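Local coordinates for protein putative aldo/keto reductase (Salmonella enterica subsp. enterica serovar Typhimurium, PDB 4R9O) that probably works as an NADP-dependent oxidoreductase of the aldo/keto reductase family, built on a TIM barrel, at residues R26-N31 / Y61-A66; M32-L37 / F67-T72; V249-L254 / L276-L281. All coordinates share one frame; numbering follows the deposited sequence.

Contact 1 of 3, residues R26-N31 / Y61-A66; sequences RLMDWN and YQCEAA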
loop_
_atom_site.group_PDB
_atom_site.type_symbol
_atom_site.label_atom_id
_atom_site.label_comp_id
_atom_site.label_asym_id
_atom_site.label_seq_id
_atom_site.Cartn_x
_atom_site.Cartn_y
_atom_site.Cartn_z
ATOM N N ARG C 26 -6.245 32.657 -2.293
ATOM C CA ARG C 26 -7.590 32.818 -1.718
ATOM C C ARG C 26 -8.134 34.243 -1.844
ATOM O O ARG C 26 -9.163 34.562 -1.251
ATOM C CB ARG C 26 -7.593 32.434 -0.231
ATOM C CG ARG C 26 -7.249 30.985 0.055
ATOM C CD ARG C 26 -8.503 30.129 0.194
ATOM N NE ARG C 26 -9.175 30.348 1.475
ATOM C CZ ARG C 26 -10.493 30.334 1.646
ATOM N NH1 ARG C 26 -11.010 30.544 2.850
ATOM N NH2 ARG C 26 -11.298 30.108 0.620
ATOM N N LEU C 27 -7.436 35.091 -2.595
ATOM C CA LEU C 27 -7.763 36.515 -2.674
ATOM C C LEU C 27 -9.233 36.806 -2.962
ATOM O O LEU C 27 -9.828 37.659 -2.307
ATOM C CB LEU C 27 -6.897 37.197 -3.735
ATOM C CG LEU C 27 -7.137 38.699 -3.959
ATOM C CD1 LEU C 27 -7.193 39.479 -2.643
ATOM C CD2 LEU C 27 -6.045 39.264 -4.851
ATOM N N MET C 28 -9.824 36.111 -3.930
ATOM C CA MET C 28 -11.218 36.369 -4.293
ATOM C C MET C 28 -12.188 36.107 -3.127
ATOM O O MET C 28 -13.224 36.767 -3.015
ATOM C CB MET C 28 -11.629 35.524 -5.513
ATOM C CG MET C 28 -10.739 35.705 -6.742
ATOM S SD MET C 28 -10.450 37.445 -7.182
ATOM C CE MET C 28 -12.110 37.973 -7.598
ATOM N N ASP C 29 -11.846 35.157 -2.258
ATOM C CA ASP C 29 -12.710 34.802 -1.132
ATOM C C ASP C 29 -12.664 35.848 -0.012
ATOM O O ASP C 29 -13.548 35.879 0.836
ATOM C CB ASP C 29 -12.330 33.434 -0.555
ATOM C CG ASP C 29 -12.460 32.298 -1.570
ATOM O OD1 ASP C 29 -13.103 32.484 -2.624
ATOM O OD2 ASP C 29 -11.912 31.210 -1.301
ATOM N N TRP C 30 -11.633 36.691 -0.003
ATOM C CA TRP C 30 -11.498 37.722 1.034
ATOM C C TRP C 30 -12.504 38.849 0.846
ATOM O O TRP C 30 -12.794 39.592 1.789
ATOM C CB TRP C 30 -10.087 38.312 1.050
ATOM C CG TRP C 30 -8.990 37.313 1.263
ATOM C CD1 TRP C 30 -9.122 36.011 1.650
ATOM C CD2 TRP C 30 -7.587 37.543 1.095
ATOM N NE1 TRP C 30 -7.885 35.415 1.736
ATOM C CE2 TRP C 30 -6.927 36.332 1.392
ATOM C CE3 TRP C 30 -6.825 38.658 0.724
ATOM C CZ2 TRP C 30 -5.542 36.202 1.324
ATOM C CZ3 TRP C 30 -5.451 38.529 0.659
ATOM C CH2 TRP C 30 -4.822 37.306 0.954
ATOM N N ASN C 31 -13.019 38.983 -0.374
ATOM C CA ASN C 31 -13.965 40.049 -0.719
ATOM C C ASN C 31 -13.415 41.448 -0.415
ATOM O O ASN C 31 -14.064 42.257 0.259
ATOM C CB ASN C 31 -15.298 39.840 0.009
ATOM C CG ASN C 31 -16.039 38.606 -0.475
ATOM O OD1 ASN C 31 -16.513 37.796 0.324
ATOM N ND2 ASN C 31 -16.140 38.455 -1.791
ATOM N N TYR C 61 -8.881 32.063 -12.551
ATOM C CA TYR C 61 -8.173 32.988 -13.438
ATOM C C TYR C 61 -8.559 34.441 -13.146
ATOM O O TYR C 61 -8.704 35.243 -14.066
ATOM C CB TYR C 61 -8.442 32.662 -14.922
ATOM C CG TYR C 61 -7.947 31.291 -15.379
ATOM C CD1 TYR C 61 -6.659 31.122 -15.878
ATOM C CD2 TYR C 61 -8.778 30.176 -15.328
ATOM C CE1 TYR C 61 -6.199 29.869 -16.303
ATOM C CE2 TYR C 61 -8.334 28.926 -15.746
ATOM C CZ TYR C 61 -7.047 28.781 -16.238
ATOM O OH TYR C 61 -6.611 27.547 -16.661
ATOM N N GLN C 62 -8.705 34.781 -11.868
ATOM C CA GLN C 62 -9.108 36.140 -11.498
ATOM C C GLN C 62 -8.181 36.843 -10.515
ATOM O O GLN C 62 -8.179 38.080 -10.451
ATOM C CB GLN C 62 -10.511 36.135 -10.892
ATOM C CG GLN C 62 -11.630 35.815 -11.843
ATOM C CD GLN C 62 -12.960 35.772 -11.118
ATOM O OE1 GLN C 62 -13.291 34.780 -10.465
ATOM N NE2 GLN C 62 -13.717 36.858 -11.201
ATOM N N CYS C 63 -7.424 36.078 -9.729
ATOM C CA CYS C 63 -6.654 36.670 -8.631
ATOM C C CYS C 63 -5.536 37.576 -9.122
ATOM O O CYS C 63 -5.289 38.618 -8.518
ATOM C CB CYS C 63 -6.062 35.590 -7.718
ATOM S SG CYS C 63 -7.267 34.809 -6.620
ATOM N N GLU C 64 -4.854 37.182 -10.195
ATOM C CA GLU C 64 -3.777 38.019 -10.735
ATOM C C GLU C 64 -4.299 39.410 -11.090
ATOM O O GLU C 64 -3.714 40.416 -10.698
ATOM C CB GLU C 64 -3.133 37.376 -11.971
ATOM C CG GLU C 64 -2.016 36.384 -11.653
ATOM C CD GLU C 64 -1.428 35.742 -12.906
ATOM O OE1 GLU C 64 -2.096 35.755 -13.968
ATOM O OE2 GLU C 64 -0.293 35.216 -12.825
ATOM N N ALA C 65 -5.413 39.453 -11.811
ATOM C CA ALA C 65 -5.977 40.714 -12.272
ATOM C C ALA C 65 -6.464 41.571 -11.112
ATOM O O ALA C 65 -6.390 42.797 -11.168
ATOM C CB ALA C 65 -7.120 40.459 -13.252
ATOM N N ALA C 66 -7.002 40.931 -10.080
ATOM C CA ALA C 66 -7.447 41.665 -8.896
ATOM C C ALA C 66 -6.245 42.318 -8.212
ATOM O O ALA C 66 -6.326 43.445 -7.712
ATOM C CB ALA C 66 -8.178 40.751 -7.935
#
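On one face of the Trp30 indole the segment folds back over its own ring: Leu27 CA lies over the ring centre, 3.9 Å above the plane, and Arg26 O sits nearer the rim, while Phe40 meets the indole edge-to-face. The Tyr61 ring, on the other segment, turns elsewhere, in a cation-pi contact with Arg94 and with its OH hydrogen-bonded to Thr91 N. In the TIM barrel of this aldo/keto reductase the short helix 27-30 packs on the first turn of helix 63-73, with Gln62 at its N-cap position. The meeting is apolar and sulphur-rich. Cys63 SG is wedged against two neighbours, reaching Met28 CG at 3.6 Å and Leu27 CB at 3.8 Å. Leu27 holds CG anti to the backbone N (chi1 179°), and its CD2 comes to 4.0 Å from Ala66 CB, one turn further along. Met28 is bent at chi2 (-49°) and chi3 (-64°), so the chain curls and crosses the side chain of Gln62 at about a right angle; SD lies 3.9 Å from Gln62 CB. Asp29, which does not touch 61-66, makes a salt bridge to Arg230 of a second subunit, so this helix also faces the subunit interface. The Cys63 side chain also lies close to that of Tyr58, the likely proton donor, so the packing adjoins the probable active site. At the end of the thioether's curl, Met28 CE stops 4.1 Å from Gln62 CB.

Contact 2 of 3, residues M32-L37 / F67-T72; sequences MSARQL and FGEALT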
loop_
_atom_site.group_PDB
_atom_site.type_symbol
_atom_site.label_atom_id
_atom_site.label_comp_id
_atom_site.label_asym_id
_atom_site.label_seq_id
_atom_site.Cartn_x
_atom_site.Cartn_y
_atom_site.Cartn_z
ATOM N N MET C 32 -12.216 41.723 -0.921
ATOM C CA MET C 32 -11.580 43.027 -0.758
ATOM C C MET C 32 -11.795 43.926 -1.972
ATOM O O MET C 32 -11.721 43.473 -3.117
ATOM C CB MET C 32 -10.076 42.869 -0.517
ATOM C CG MET C 32 -9.666 42.532 0.907
ATOM S SD MET C 32 -7.860 42.519 1.075
ATOM C CE MET C 32 -7.679 42.077 2.804
ATOM N N SER C 33 -12.064 45.202 -1.718
ATOM C CA SER C 33 -12.014 46.213 -2.763
ATOM C C SER C 33 -10.554 46.413 -3.144
ATOM O O SER C 33 -9.655 46.009 -2.397
ATOM C CB SER C 33 -12.617 47.533 -2.286
ATOM O OG SER C 33 -11.816 48.083 -1.260
ATOM N N ALA C 34 -10.308 47.039 -4.289
ATOM C CA ALA C 34 -8.932 47.259 -4.715
ATOM C C ALA C 34 -8.202 48.142 -3.696
ATOM O O ALA C 34 -7.019 47.935 -3.429
ATOM C CB ALA C 34 -8.892 47.880 -6.104
ATOM N N ARG C 35 -8.921 49.104 -3.112
ATOM C CA ARG C 35 -8.332 50.002 -2.118
ATOM C C ARG C 35 -7.996 49.282 -0.809
ATOM O O ARG C 35 -6.954 49.537 -0.199
ATOM C CB ARG C 35 -9.264 51.191 -1.856
ATOM C CG ARG C 35 -8.892 52.436 -2.654
ATOM C CD ARG C 35 -10.078 53.387 -2.843
ATOM N NE ARG C 35 -10.833 52.959 -4.012
ATOM C CZ ARG C 35 -10.640 53.421 -5.242
ATOM N NH1 ARG C 35 -9.750 54.380 -5.469
ATOM N NH2 ARG C 35 -11.363 52.937 -6.241
ATOM N N GLN C 36 -8.858 48.365 -0.388
ATOM C CA GLN C 36 -8.565 47.558 0.789
ATOM C C GLN C 36 -7.362 46.637 0.565
ATOM O O GLN C 36 -6.590 46.373 1.488
ATOM C CB GLN C 36 -9.788 46.740 1.189
ATOM C CG GLN C 36 -10.778 47.512 2.047
ATOM C CD GLN C 36 -12.036 46.721 2.309
ATOM O OE1 GLN C 36 -12.567 46.070 1.407
ATOM N NE2 GLN C 36 -12.521 46.759 3.552
ATOM N N LEU C 37 -7.201 46.157 -0.662
ATOM C CA LEU C 37 -6.057 45.321 -1.004
ATOM C C LEU C 37 -4.758 46.134 -0.956
ATOM O O LEU C 37 -3.724 45.646 -0.494
ATOM C CB LEU C 37 -6.256 44.700 -2.382
ATOM C CG LEU C 37 -5.190 43.732 -2.874
ATOM C CD1 LEU C 37 -4.930 42.674 -1.809
ATOM C CD2 LEU C 37 -5.646 43.113 -4.188
ATOM N N PHE C 67 -5.121 41.616 -8.222
ATOM C CA PHE C 67 -3.898 42.146 -7.639
ATOM C C PHE C 67 -3.367 43.329 -8.444
ATOM O O PHE C 67 -2.946 44.335 -7.876
ATOM C CB PHE C 67 -2.828 41.058 -7.548
ATOM C CG PHE C 67 -1.728 41.380 -6.583
ATOM C CD1 PHE C 67 -1.859 41.067 -5.237
ATOM C CD2 PHE C 67 -0.569 42.010 -7.016
ATOM C CE1 PHE C 67 -0.845 41.368 -4.336
ATOM C CE2 PHE C 67 0.449 42.318 -6.114
ATOM C CZ PHE C 67 0.311 41.989 -4.777
ATOM N N GLY C 68 -3.397 43.212 -9.765
ATOM C CA GLY C 68 -2.938 44.284 -10.632
ATOM C C GLY C 68 -3.752 45.563 -10.526
ATOM O O GLY C 68 -3.259 46.648 -10.827
ATOM N N GLU C 69 -5.008 45.447 -10.108
ATOM C CA GLU C 69 -5.831 46.630 -9.874
ATOM C C GLU C 69 -5.320 47.428 -8.686
ATOM O O GLU C 69 -5.375 48.656 -8.687
ATOM C CB GLU C 69 -7.288 46.241 -9.645
ATOM C CG GLU C 69 -7.987 45.689 -10.866
ATOM C CD GLU C 69 -9.398 45.222 -10.556
ATOM O OE1 GLU C 69 -9.747 45.121 -9.356
ATOM O OE2 GLU C 69 -10.167 44.974 -11.511
ATOM N N ALA C 70 -4.830 46.727 -7.666
ATOM C CA ALA C 70 -4.235 47.386 -6.508
ATOM C C ALA C 70 -2.918 48.046 -6.890
ATOM O O ALA C 70 -2.643 49.181 -6.496
ATOM C CB ALA C 70 -4.021 46.398 -5.370
ATOM N N LEU C 71 -2.107 47.337 -7.669
ATOM C CA LEU C 71 -0.840 47.887 -8.146
ATOM C C LEU C 71 -1.036 49.112 -9.036
ATOM O O LEU C 71 -0.163 49.979 -9.106
ATOM C CB LEU C 71 -0.043 46.822 -8.905
ATOM C CG LEU C 71 0.515 45.696 -8.050
ATOM C CD1 LEU C 71 1.441 44.785 -8.870
ATOM C CD2 LEU C 71 1.228 46.259 -6.820
ATOM N N THR C 72 -2.176 49.181 -9.715
ATOM C CA THR C 72 -2.459 50.307 -10.588
ATOM C C THR C 72 -2.810 51.536 -9.752
ATOM O O THR C 72 -2.421 52.644 -10.092
ATOM C CB THR C 72 -3.598 49.990 -11.581
ATOM O OG1 THR C 72 -3.177 48.952 -12.475
ATOM C CG2 THR C 72 -3.972 51.222 -12.391
#
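Two alanines bring the helices unusually near each other: the CA atoms of Ala34 and Ala70 are only 5.0 Å apart, so the first turn of helix 34-46 comes up against helix 63-73 with little more than methyl groups between the backbones. Ala70 CB points toward helix 34-46 and lies 3.9 Å from Ala34 O. Ala34 CB in turn meets the base of the Glu69 side chain, 4.2 Å from its CB. Leu37 supplies the bulk. Its CG is anti to the backbone N (chi1 -177°), which lays the branch alongside Ala70, CG to CB 3.8 Å, and carries CD2 on to Phe67 CA at 4.0 Å. The same methyl approaches the Phe67 ring obliquely; that ring is also met edge-to-face by His54 and by Tyr24, and the Phe67 side chain also packs on Ile41 of helix 34-46.

The start of helix 34-46 is held by a capping box. Ser33 OG accepts from Gln36 N at 3.1 Å, and Gln36 OE1 accepts from Ser33 N along a lone pair in its carbonyl plane, in a nearly straight bond (N-H...O 172°). In the other helix Thr72 OG1 turns back to Gly68 O, which it reaches from above the carbonyl plane. The capping box and the Thr72 bond are thus each made within one segment, and what joins these two outer helices of the TIM barrel is close dispersion packing of methyl groups and backbone.

Contact 3 of 3, residues V249-L254 / L276-L281; sequences VYAWIL and LEAETL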
loop_
_atom_site.group_PDB
_atom_site.type_symbol
_atom_site.label_atom_id
_atom_site.label_comp_id
_atom_site.label_asym_id
_atom_site.label_seq_id
_atom_site.Cartn_x
_atom_site.Cartn_y
_atom_site.Cartn_z
ATOM N N VAL C 249 3.448 25.773 14.709
ATOM C CA VAL C 249 3.528 25.067 13.428
ATOM C C VAL C 249 4.529 25.732 12.476
ATOM O O VAL C 249 5.346 25.054 11.865
ATOM C CB VAL C 249 2.155 24.990 12.739
ATOM C CG1 VAL C 249 2.287 24.396 11.334
ATOM C CG2 VAL C 249 1.179 24.184 13.590
ATOM N N TYR C 250 4.471 27.056 12.342
ATOM C CA TYR C 250 5.432 27.757 11.480
ATOM C C TYR C 250 6.875 27.539 11.964
ATOM O O TYR C 250 7.792 27.347 11.159
ATOM C CB TYR C 250 5.109 29.258 11.411
ATOM C CG TYR C 250 3.893 29.590 10.557
ATOM C CD1 TYR C 250 3.734 29.035 9.290
ATOM C CD2 TYR C 250 2.906 30.448 11.023
ATOM C CE1 TYR C 250 2.614 29.337 8.508
ATOM C CE2 TYR C 250 1.788 30.751 10.259
ATOM C CZ TYR C 250 1.646 30.196 9.004
ATOM O OH TYR C 250 0.531 30.510 8.256
ATOM N N ALA C 251 7.069 27.575 13.281
ATOM C CA ALA C 251 8.387 27.381 13.876
ATOM C C ALA C 251 8.891 25.977 13.560
ATOM O O ALA C 251 10.073 25.773 13.291
ATOM C CB ALA C 251 8.334 27.617 15.391
ATOM N N TRP C 252 7.966 25.022 13.559
ATOM C CA TRP C 252 8.259 23.623 13.264
ATOM C C TRP C 252 8.784 23.448 11.839
ATOM O O TRP C 252 9.717 22.676 11.591
ATOM C CB TRP C 252 6.995 22.783 13.471
ATOM C CG TRP C 252 7.175 21.297 13.331
ATOM C CD1 TRP C 252 7.450 20.411 14.332
ATOM C CD2 TRP C 252 7.067 20.523 12.128
ATOM N NE1 TRP C 252 7.537 19.136 13.828
ATOM C CE2 TRP C 252 7.305 19.176 12.475
ATOM C CE3 TRP C 252 6.816 20.840 10.785
ATOM C CZ2 TRP C 252 7.281 18.143 11.536
ATOM C CZ3 TRP C 252 6.793 19.808 9.845
ATOM C CH2 TRP C 252 7.030 18.478 10.229
ATOM N N ILE C 253 8.155 24.161 10.908
ATOM C CA ILE C 253 8.542 24.156 9.503
ATOM C C ILE C 253 9.892 24.850 9.289
ATOM O O ILE C 253 10.757 24.351 8.565
ATOM C CB ILE C 253 7.460 24.854 8.646
ATOM C CG1 ILE C 253 6.196 23.992 8.580
ATOM C CG2 ILE C 253 7.975 25.167 7.247
ATOM C CD1 ILE C 253 5.040 24.679 7.881
ATOM N N LEU C 254 10.066 26.006 9.927
ATOM C CA LEU C 254 11.314 26.761 9.833
ATOM C C LEU C 254 12.523 25.977 10.343
ATOM O O LEU C 254 13.653 26.239 9.933
ATOM C CB LEU C 254 11.218 28.069 10.629
ATOM C CG LEU C 254 10.282 29.174 10.136
ATOM C CD1 LEU C 254 10.384 30.370 11.079
ATOM C CD2 LEU C 254 10.615 29.581 8.707
ATOM N N LEU C 276 4.606 35.859 11.782
ATOM C CA LEU C 276 5.981 36.337 11.740
ATOM C C LEU C 276 6.701 36.174 13.070
ATOM O O LEU C 276 7.927 36.143 13.115
ATOM C CB LEU C 276 6.007 37.801 11.305
ATOM C CG LEU C 276 5.186 38.063 10.040
ATOM C CD1 LEU C 276 5.260 39.523 9.622
ATOM C CD2 LEU C 276 5.627 37.137 8.901
ATOM N N GLU C 277 5.935 36.062 14.150
ATOM C CA GLU C 277 6.505 35.882 15.480
ATOM C C GLU C 277 7.183 34.515 15.649
ATOM O O GLU C 277 7.913 34.297 16.618
ATOM C CB GLU C 277 5.420 36.069 16.545
ATOM C CG GLU C 277 4.854 37.487 16.594
ATOM C CD GLU C 277 3.809 37.678 17.680
ATOM O OE1 GLU C 277 3.312 38.815 17.831
ATOM O OE2 GLU C 277 3.482 36.695 18.379
ATOM N N ALA C 278 6.953 33.600 14.707
ATOM C CA ALA C 278 7.581 32.283 14.770
ATOM C C ALA C 278 9.101 32.360 14.614
ATOM O O ALA C 278 9.815 31.500 15.123
ATOM C CB ALA C 278 6.989 31.358 13.718
ATOM N N GLU C 279 9.588 33.389 13.924
ATOM C CA GLU C 279 11.029 33.598 13.741
ATOM C C GLU C 279 11.808 33.660 15.061
ATOM O O GLU C 279 13.009 33.379 15.083
ATOM C CB GLU C 279 11.296 34.886 12.945
ATOM C CG GLU C 279 11.090 34.766 11.431
ATOM C CD GLU C 279 12.094 35.586 10.613
ATOM O OE1 GLU C 279 13.320 35.370 10.762
ATOM O OE2 GLU C 279 11.658 36.443 9.813
ATOM N N THR C 280 11.136 34.028 16.152
ATOM C CA THR C 280 11.813 34.206 17.440
ATOM C C THR C 280 11.584 33.050 18.427
ATOM O O THR C 280 12.072 33.084 19.559
ATOM C CB THR C 280 11.372 35.523 18.115
ATOM O OG1 THR C 280 9.973 35.464 18.427
ATOM C CG2 THR C 280 11.638 36.704 17.197
ATOM N N LEU C 281 10.845 32.034 17.992
ATOM C CA LEU C 281 10.512 30.888 18.832
ATOM C C LEU C 281 11.651 29.863 18.918
ATOM O O LEU C 281 12.228 29.477 17.901
ATOM C CB LEU C 281 9.251 30.204 18.301
ATOM C CG LEU C 281 7.955 30.376 19.086
ATOM C CD1 LEU C 281 7.629 31.845 19.271
ATOM C CD2 LEU C 281 6.813 29.655 18.377
#
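Apolar packing carries this contact, and Ala278 is its centre. Its methyl points at helix 245-254 and presses on Tyr250 CB at 3.6 Å, with Ala251 N 3.8 Å away. With so small a residue on each side, the CA atoms of Ala251 and Ala278 come within 5.0 Å. Ala251 CB is shared: besides Ala278 it meets Leu281, whose CD2 stands 3.9 Å off as the chain leaves the 3-10 turn. One helical turn on, Leu254 reaches across with an extended chain (chi2 -179°), and its CD1 rests 4.2 Å from Ala278 O, beside the backbone of Glu279. Tyr250 touches the other segment through its CB, while its side chain packs on Pro262 and Ile264 of a barrel strand.

Hydrogen bonds shape the 3-10 segment 277-280 from within. Glu277 O takes two donors from Thr280, the backbone N and OG1, the latter at 3.0 Å and on a lone pair in the carbonyl plane.

The ionic element lies beyond the two segments: Glu279 forms a salt bridge to Arg19 through OE1 and accepts from Gln6 N through OE2, tying the turn to the N-terminal part of the chain.

Tyr250 is also close to Cys214, part of the likely NADP(+) site. Helix 245-254 and the turn after helix 269-276 thus pack together in the outer layer, over strand 261-264 of the parallel barrel, as in the TIM barrel of aldo/keto reductases.

Contacts 1 and 2 are neighbours, their centres 10 Å apart, and work as one interface: both use helix 63-73, and helices 27-30 and 34-46, consecutive in the chain, pack along successive turns of it. They meet where Leu27 CD2 lies 3.9 Å from Leu37 CD2 and Leu37 CD2 lies 3.6 Å from Ala66 O. Contact 3 stands apart, its centre 27 Å from that of contact 1 and 29 Å from that of contact 2. The probable active site relates them: contact 1 borders the likely proton donor, the Cys63 side chain about 4 Å from that of Tyr58, whereas contact 3 lies by the likely NADP(+) site, the Tyr250 side chain about 4 Å from that of Cys214.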